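Local coordinates for protein lectin-related NK cell receptor LY49L1 (Mus musculus, PDB 3G8K) that probably recognises MHC class I molecules, in trans and in cis, as a natural killer cell receptor, this chain being its C-type lectin-like domain, at residues K26-S29 / G30-T34; L51-L54 / K55-P59; A87-T90 / M91-N94. The protein carries 1 engineered substitution. All coordinates share one frame; numbering follows the deposited sequence.

Contact 1 of 3, residues K26-S29 / G30-T34; sequences KTWS and GCKQT
Thr27 caps the first turn of helix 28-37 by taking the backbone N-H of Gly30 on its hydroxyl, with Thr27 OG1 3.0 Å from Gly30 N and an N-H...O angle of 150°. The hydroxyl can turn inward to the helix start because OG1 stands between the backbone N and the carbonyl carbon (chi1 57°). That makes Thr27 the N-cap, and its carbonyl oxygen then takes Cys31 N at 3.1 Å.

The packed side belongs to Trp28 and Cys31, both buried. Lys32 CB sits over one face of the indole, offset toward the rim, its nearest ring atom being Trp28 CZ3 at 4.2 Å. The ring is held elsewhere too, since Trp28 NE1 donates to Ile65 O and the indole meets Trp64 edge-to-face. Farther round the turn, Cys31 SG lies 3.7 Å from Lys26 CB and is bonded to Cys119. This is the disulfide of the C-type lectin-like fold that ties the first helix to the strand near the C-terminus, here strand 118-124.

Lys26 and Thr34 are partly exposed, yet closely fitted. The aliphatic part of Lys26 runs along the helix start and crosses the side chain of Thr34 at about a right angle, with Lys26 CD 3.4 Å from Thr34 OG1. That hydroxyl donates to Gly30 O at 2.7 Å, so the Gly30 carbonyl is gripped twice, by Thr34 OG1 and by Thr34 N. On the looser, solvent side Ser29 and Gln33 meet through the backbone, Gln33 N giving its hydrogen to Ser29 O, while the Gln33 amide extends outward.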
loop_
_atom_site.group_PDB
_atom_site.type_symbol
_atom_site.label_atom_id
_atom_site.label_comp_id
_atom_site.label_asym_id
_atom_site.label_seq_id
_atom_site.Cartn_x
_atom_site.Cartn_y
_atom_site.Cartn_z
ATOM N N LYS A 26 -17.869 9.093 -3.686
ATOM C CA LYS A 26 -19.286 8.874 -3.376
ATOM C C LYS A 26 -19.624 9.443 -2.031
ATOM O O LYS A 26 -18.721 9.646 -1.170
ATOM C CB LYS A 26 -19.702 7.359 -3.411
ATOM C CG LYS A 26 -19.681 6.722 -4.821
ATOM C CD LYS A 26 -19.698 5.180 -4.877
ATOM C CE LYS A 26 -19.244 4.771 -6.279
ATOM N NZ LYS A 26 -20.381 4.666 -7.225
ATOM N N THR A 27 -20.925 9.623 -1.832
ATOM C CA THR A 27 -21.508 10.089 -0.603
ATOM C C THR A 27 -21.211 9.028 0.422
ATOM O O THR A 27 -20.947 7.914 0.045
ATOM C CB THR A 27 -23.049 10.187 -0.778
ATOM O OG1 THR A 27 -23.599 8.894 -1.168
ATOM C CG2 THR A 27 -23.420 11.312 -1.818
ATOM N N TRP A 28 -21.318 9.321 1.716
ATOM C CA TRP A 28 -20.994 8.291 2.709
ATOM C C TRP A 28 -21.859 7.064 2.491
ATOM O O TRP A 28 -21.391 5.939 2.615
ATOM C CB TRP A 28 -21.210 8.824 4.116
ATOM C CG TRP A 28 -20.762 7.904 5.235
ATOM C CD1 TRP A 28 -19.541 7.914 5.877
ATOM C CD2 TRP A 28 -21.541 6.875 5.875
ATOM N NE1 TRP A 28 -19.527 6.974 6.876
ATOM C CE2 TRP A 28 -20.731 6.315 6.893
ATOM C CE3 TRP A 28 -22.851 6.363 5.690
ATOM C CZ2 TRP A 28 -21.179 5.261 7.691
ATOM C CZ3 TRP A 28 -23.286 5.338 6.492
ATOM C CH2 TRP A 28 -22.472 4.792 7.477
ATOM N N SER A 29 -23.137 7.283 2.175
ATOM C CA SER A 29 -24.110 6.183 2.100
ATOM C C SER A 29 -23.819 5.355 0.867
ATOM O O SER A 29 -23.993 4.177 0.856
ATOM C CB SER A 29 -25.549 6.759 2.033
ATOM O OG SER A 29 -26.196 6.574 3.286
ATOM N N GLY A 30 -23.498 6.026 -0.214
ATOM C CA GLY A 30 -23.211 5.350 -1.413
ATOM C C GLY A 30 -21.974 4.501 -1.408
ATOM O O GLY A 30 -21.877 3.591 -2.221
ATOM N N CYS A 31 -21.022 4.846 -0.523
ATOM C CA CYS A 31 -19.778 4.159 -0.286
ATOM C C CYS A 31 -20.076 2.961 0.583
ATOM O O CYS A 31 -19.471 1.899 0.450
ATOM C CB CYS A 31 -18.777 5.075 0.498
ATOM S SG CYS A 31 -17.750 6.133 -0.474
ATOM N N LYS A 32 -20.921 3.178 1.558
ATOM C CA LYS A 32 -21.284 2.103 2.456
ATOM C C LYS A 32 -21.917 1.012 1.596
ATOM O O LYS A 32 -21.509 -0.174 1.670
ATOM C CB LYS A 32 -22.210 2.591 3.552
ATOM C CG LYS A 32 -22.412 1.542 4.568
ATOM C CD LYS A 32 -23.835 1.397 4.967
ATOM C CE LYS A 32 -23.795 0.689 6.305
ATOM N NZ LYS A 32 -25.071 0.119 6.711
ATOM N N GLN A 33 -22.857 1.406 0.737
ATOM C CA GLN A 33 -23.431 0.403 -0.120
ATOM C C GLN A 33 -22.541 -0.199 -1.225
ATOM O O GLN A 33 -22.670 -1.370 -1.523
ATOM C CB GLN A 33 -24.842 0.797 -0.587
ATOM C CG GLN A 33 -25.936 0.213 0.396
ATOM C CD GLN A 33 -26.884 -0.825 -0.238
ATOM O OE1 GLN A 33 -26.682 -1.271 -1.387
ATOM N NE2 GLN A 33 -27.953 -1.182 0.497
ATOM N N THR A 34 -21.621 0.576 -1.793
ATOM C CA THR A 34 -20.615 0.046 -2.733
ATOM C C THR A 34 -19.647 -0.940 -2.068
ATOM O O THR A 34 -19.421 -2.018 -2.574
ATOM C CB THR A 34 -19.830 1.151 -3.389
ATOM O OG1 THR A 34 -20.745 1.996 -4.093
ATOM C CG2 THR A 34 -18.800 0.608 -4.362
#

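Contact 2 of 3, residues L51-L54 / K55-P59; sequences LKFL and KLLVP
Leu51 and Lys55 meet one turn apart on helix 48-57, by backbone and side chain at once. Lys55 N donates to Leu51 O at 3.1 Å, and the same pairing repeats down the helix: Leu56 N to Lys52 O, Leu57 N to Phe53 O, and finally Val58 N to Leu54 O at 2.8 Å. Every carbonyl from Leu51 to Leu54 therefore has its helical donor, and Val58 N is served although its residue has already left helical backbone angles.

Beyond this point the carbonyls need other donors. The ammonium of Lys105 supplies them, hydrogen-bonding to the oxygens of Lys55, Leu56 and Val58; a positive charge at this end would also suit the helix dipole. Pro59 O, further on, is met by the hydroxyl of Tyr63.

Among the side chains, Lys55 lies extended beyond CG and passes over Leu51, which brings its NZ to 3.6 Å from Leu51 CD2. Lys55 NZ and Lys52 NZ stay 6.0 Å apart, like charges not in contact, with Lys52 exposed. On the inner side Leu54 CD2 touches Val58 CG1 at 3.8 Å. The Phe53 ring and Leu57 pack obliquely, but the modelled carbon separation is too short to trust in detail.

Phe12 and Leu103 lie against Leu54 from within the chain, whereas from the second subunit Tyr10 meets Phe53, Pro59 of that subunit packs on Leu57, and Leu57 of that subunit on Pro59. The arrangement is that of the second helix of a C-type lectin-like domain, packed on the sheet by one face and meeting the second subunit through Phe53, Leu57 and the Pro59 that follows it.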
loop_
_atom_site.group_PDB
_atom_site.type_symbol
_atom_site.label_atom_id
_atom_site.label_comp_id
_atom_site.label_asym_id
_atom_site.label_seq_id
_atom_site.Cartn_x
_atom_site.Cartn_y
_atom_site.Cartn_z
ATOM N N LEU A 51 -4.851 2.852 12.731
ATOM C CA LEU A 51 -4.843 4.249 12.388
ATOM C C LEU A 51 -3.461 4.840 12.034
ATOM O O LEU A 51 -3.353 5.557 11.019
ATOM C CB LEU A 51 -5.506 5.097 13.480
ATOM C CG LEU A 51 -5.756 6.558 13.047
ATOM C CD1 LEU A 51 -6.672 6.800 11.815
ATOM C CD2 LEU A 51 -6.161 7.318 14.225
ATOM N N LYS A 52 -2.435 4.593 12.873
ATOM C CA LYS A 52 -1.039 5.038 12.560
ATOM C C LYS A 52 -0.564 4.573 11.209
ATOM O O LYS A 52 -0.100 5.385 10.374
ATOM C CB LYS A 52 -0.080 4.587 13.642
ATOM C CG LYS A 52 -0.114 5.488 14.868
ATOM C CD LYS A 52 0.514 4.731 16.094
ATOM C CE LYS A 52 0.850 5.708 17.256
ATOM N NZ LYS A 52 -0.396 6.436 17.670
ATOM N N PHE A 53 -0.723 3.278 10.947
ATOM C CA PHE A 53 -0.407 2.711 9.658
ATOM C C PHE A 53 -1.201 3.309 8.475
ATOM O O PHE A 53 -0.612 3.684 7.443
ATOM C CB PHE A 53 -0.545 1.189 9.676
ATOM C CG PHE A 53 -0.839 0.627 8.298
ATOM C CD1 PHE A 53 0.198 0.536 7.338
ATOM C CD2 PHE A 53 -2.150 0.233 7.938
ATOM C CE1 PHE A 53 -0.052 0.067 6.038
ATOM C CE2 PHE A 53 -2.418 -0.214 6.637
ATOM C CZ PHE A 53 -1.360 -0.323 5.677
ATOM N N LEU A 54 -2.523 3.429 8.583
ATOM C CA LEU A 54 -3.249 3.934 7.421
ATOM C C LEU A 54 -2.820 5.338 7.072
ATOM O O LEU A 54 -2.708 5.656 5.911
ATOM C CB LEU A 54 -4.768 3.842 7.569
ATOM C CG LEU A 54 -5.362 2.449 7.372
ATOM C CD1 LEU A 54 -6.637 2.357 8.266
ATOM C CD2 LEU A 54 -5.632 2.242 5.889
ATOM N N LYS A 55 -2.619 6.193 8.071
ATOM C CA LYS A 55 -2.203 7.587 7.828
ATOM C C LYS A 55 -0.813 7.627 7.153
ATOM O O LYS A 55 -0.532 8.491 6.322
ATOM C CB LYS A 55 -2.091 8.336 9.143
ATOM C CG LYS A 55 -3.351 8.846 9.795
ATOM C CD LYS A 55 -2.924 9.064 11.247
ATOM C CE LYS A 55 -3.856 9.924 12.103
ATOM N NZ LYS A 55 -3.482 9.571 13.563
ATOM N N LEU A 56 0.040 6.690 7.542
ATOM C CA LEU A 56 1.333 6.399 6.890
ATOM C C LEU A 56 1.217 5.941 5.401
ATOM O O LEU A 56 1.775 6.577 4.468
ATOM C CB LEU A 56 1.976 5.336 7.738
ATOM C CG LEU A 56 3.423 5.259 8.177
ATOM C CD1 LEU A 56 4.138 4.322 7.178
ATOM C CD2 LEU A 56 4.093 6.682 8.396
ATOM N N LEU A 57 0.416 4.900 5.168
ATOM C CA LEU A 57 0.291 4.250 3.876
ATOM C C LEU A 57 -0.705 4.727 2.846
ATOM O O LEU A 57 -0.476 4.461 1.677
ATOM C CB LEU A 57 0.042 2.767 4.078
ATOM C CG LEU A 57 1.179 1.844 3.638
ATOM C CD1 LEU A 57 1.853 2.332 2.273
ATOM C CD2 LEU A 57 2.251 1.663 4.761
ATOM N N VAL A 58 -1.832 5.352 3.220
ATOM C CA VAL A 58 -2.835 5.772 2.196
ATOM C C VAL A 58 -2.282 6.889 1.295
ATOM O O VAL A 58 -1.593 7.754 1.814
ATOM C CB VAL A 58 -4.174 6.231 2.840
ATOM C CG1 VAL A 58 -4.908 5.087 3.402
ATOM C CG2 VAL A 58 -3.993 7.368 3.905
ATOM N N PRO A 59 -2.568 6.899 -0.056
ATOM C CA PRO A 59 -2.250 8.098 -0.824
ATOM C C PRO A 59 -2.926 9.328 -0.247
ATOM O O PRO A 59 -3.979 9.188 0.332
ATOM C CB PRO A 59 -2.844 7.796 -2.214
ATOM C CG PRO A 59 -2.847 6.369 -2.323
ATOM C CD PRO A 59 -3.120 5.845 -0.919
#

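Contact 3 of 3, residues A87-T90 / M91-N94; sequences ALNT and MKYN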
loop_
_atom_site.group_PDB
_atom_site.type_symbol
_atom_site.label_atom_id
_atom_site.label_comp_id
_atom_site.label_asym_id
_atom_site.label_seq_id
_atom_site.Cartn_x
_atom_site.Cartn_y
_atom_site.Cartn_z
ATOM N N ALA A 87 -10.021 4.905 20.619
ATOM C CA ALA A 87 -10.602 5.923 21.476
ATOM C C ALA A 87 -10.746 7.189 20.653
ATOM O O ALA A 87 -9.805 7.624 19.965
ATOM C CB ALA A 87 -9.747 6.180 22.755
ATOM N N LEU A 88 -11.958 7.730 20.645
ATOM C CA LEU A 88 -12.224 8.945 19.924
ATOM C C LEU A 88 -12.413 10.000 20.978
ATOM O O LEU A 88 -13.125 9.789 21.986
ATOM C CB LEU A 88 -13.491 8.810 19.101
ATOM C CG LEU A 88 -13.502 7.740 18.010
ATOM C CD1 LEU A 88 -14.969 7.465 17.602
ATOM C CD2 LEU A 88 -12.608 8.145 16.814
ATOM N N ASN A 89 -11.763 11.131 20.812
ATOM C CA ASN A 89 -12.159 12.196 21.690
ATOM C C ASN A 89 -13.401 12.919 21.069
ATOM O O ASN A 89 -13.263 13.675 20.106
ATOM C CB ASN A 89 -10.976 13.116 21.992
ATOM C CG ASN A 89 -11.373 14.268 22.901
ATOM O OD1 ASN A 89 -10.724 15.321 22.908
ATOM N ND2 ASN A 89 -12.470 14.080 23.653
ATOM N N THR A 90 -14.607 12.624 21.562
ATOM C CA THR A 90 -15.791 13.071 20.819
ATOM C C THR A 90 -16.056 14.592 20.883
ATOM O O THR A 90 -16.773 15.116 20.027
ATOM C CB THR A 90 -17.072 12.254 21.093
ATOM O OG1 THR A 90 -17.398 12.333 22.476
ATOM C CG2 THR A 90 -16.927 10.754 20.635
ATOM N N MET A 91 -15.445 15.277 21.850
ATOM C CA MET A 91 -15.398 16.739 21.923
ATOM C C MET A 91 -14.711 17.302 20.676
ATOM O O MET A 91 -14.991 18.432 20.276
ATOM C CB MET A 91 -14.602 17.189 23.176
ATOM C CG MET A 91 -15.284 18.211 24.129
ATOM S SD MET A 91 -16.604 17.455 25.140
ATOM C CE MET A 91 -18.107 18.083 24.360
ATOM N N LYS A 92 -13.807 16.542 20.063
ATOM C CA LYS A 92 -13.163 17.021 18.826
ATOM C C LYS A 92 -14.155 17.328 17.679
ATOM O O LYS A 92 -13.774 18.028 16.690
ATOM C CB LYS A 92 -12.143 16.005 18.314
ATOM C CG LYS A 92 -10.746 16.146 18.889
ATOM C CD LYS A 92 -9.785 15.044 18.325
ATOM C CE LYS A 92 -8.313 15.338 18.631
ATOM N NZ LYS A 92 -8.039 15.215 20.110
ATOM N N TYR A 93 -15.377 16.771 17.780
ATOM C CA TYR A 93 -16.288 16.648 16.637
ATOM C C TYR A 93 -17.615 17.390 16.858
ATOM O O TYR A 93 -18.404 17.089 17.771
ATOM C CB TYR A 93 -16.490 15.170 16.167
ATOM C CG TYR A 93 -15.193 14.385 16.035
ATOM C CD1 TYR A 93 -14.277 14.708 15.066
ATOM C CD2 TYR A 93 -14.850 13.383 16.967
ATOM C CE1 TYR A 93 -13.089 14.044 14.952
ATOM C CE2 TYR A 93 -13.613 12.717 16.884
ATOM C CZ TYR A 93 -12.756 13.050 15.858
ATOM O OH TYR A 93 -11.549 12.461 15.750
ATOM N N ASN A 94 -17.829 18.404 16.044
ATOM C CA ASN A 94 -19.081 19.129 16.064
ATOM C C ASN A 94 -20.041 18.515 15.063
ATOM O O ASN A 94 -19.770 18.580 13.895
ATOM C CB ASN A 94 -18.816 20.603 15.738
ATOM C CG ASN A 94 -20.007 21.484 16.069
ATOM O OD1 ASN A 94 -21.139 20.997 16.241
ATOM N ND2 ASN A 94 -19.760 22.775 16.205
HETATM O O HOH W 1 -10.219 11.115 17.776
#
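Asn89, Thr90 and Tyr93 bury the most surface in this tight turn, and the carbonyl of Asn89 is its pivot. Asn89 O accepts from Lys92 N at 2.9 Å, with the donor well above the carbonyl plane rather than in line with a lone pair. The same oxygen lies obliquely to the phenol ring of Tyr93, 3.4 Å from Tyr93 CE2. Thr90 repeats the pattern one residue later, its O taking Tyr93 N at 3.1 Å.

Both bonds span three residues, as in a 3-10 turn, and they fold a short kink into the long loop that joins strands 75-78 and 100-104. In the C-type lectin-like fold this is the long loop region, which in sugar-binding relatives carries the ligand site.

The side chain of Asn89 reaches over the turn because CG is anti to the backbone N (chi1 179°). Asn89 ND2 lies 3.8 Å from Met91 CB, and Asn89 OD1 stays 3.9 Å from Lys92 NZ, too far for a bond.

Tyr93 folds back toward the start of the turn, with Leu88 CB at the ring edge, 4.5 Å from Tyr93 CE2, and Lys92 CB over the centre of one ring face, 3.7 Å above its plane. Its hydroxyl is joined to a water, 2.8 Å from Tyr93 OH, which also makes a long, weak bond with Asn89 N. Leu88 and Tyr93 both rest on Leu108 of strand 108-111, and Thr90 packs on Asp75 and Trp76. Met91 and Lys92 are exposed in general, the sulfur end of Met91 leading away from the turn.

How the contacts relate
All three contacts are local and follow one another along a single C-type lectin-like domain. Contacts 1 and 2 sit in its two helices, 28-37 and 48-57, on opposite sides of the chain's centre, with their own centres about 21 Å apart and nearest atoms about 13 Å apart. Contact 3 lies in the long loop, about 23 Å from contact 1 and 20 Å from contact 2 between centres. It approaches contact 2 most closely, to about 7 Å between nearest atoms, without touching it. Of the three, contact 2 alone reaches the second subunit, while contact 3 is a surface feature and contact 1 is fixed to the sheet by a disulfide.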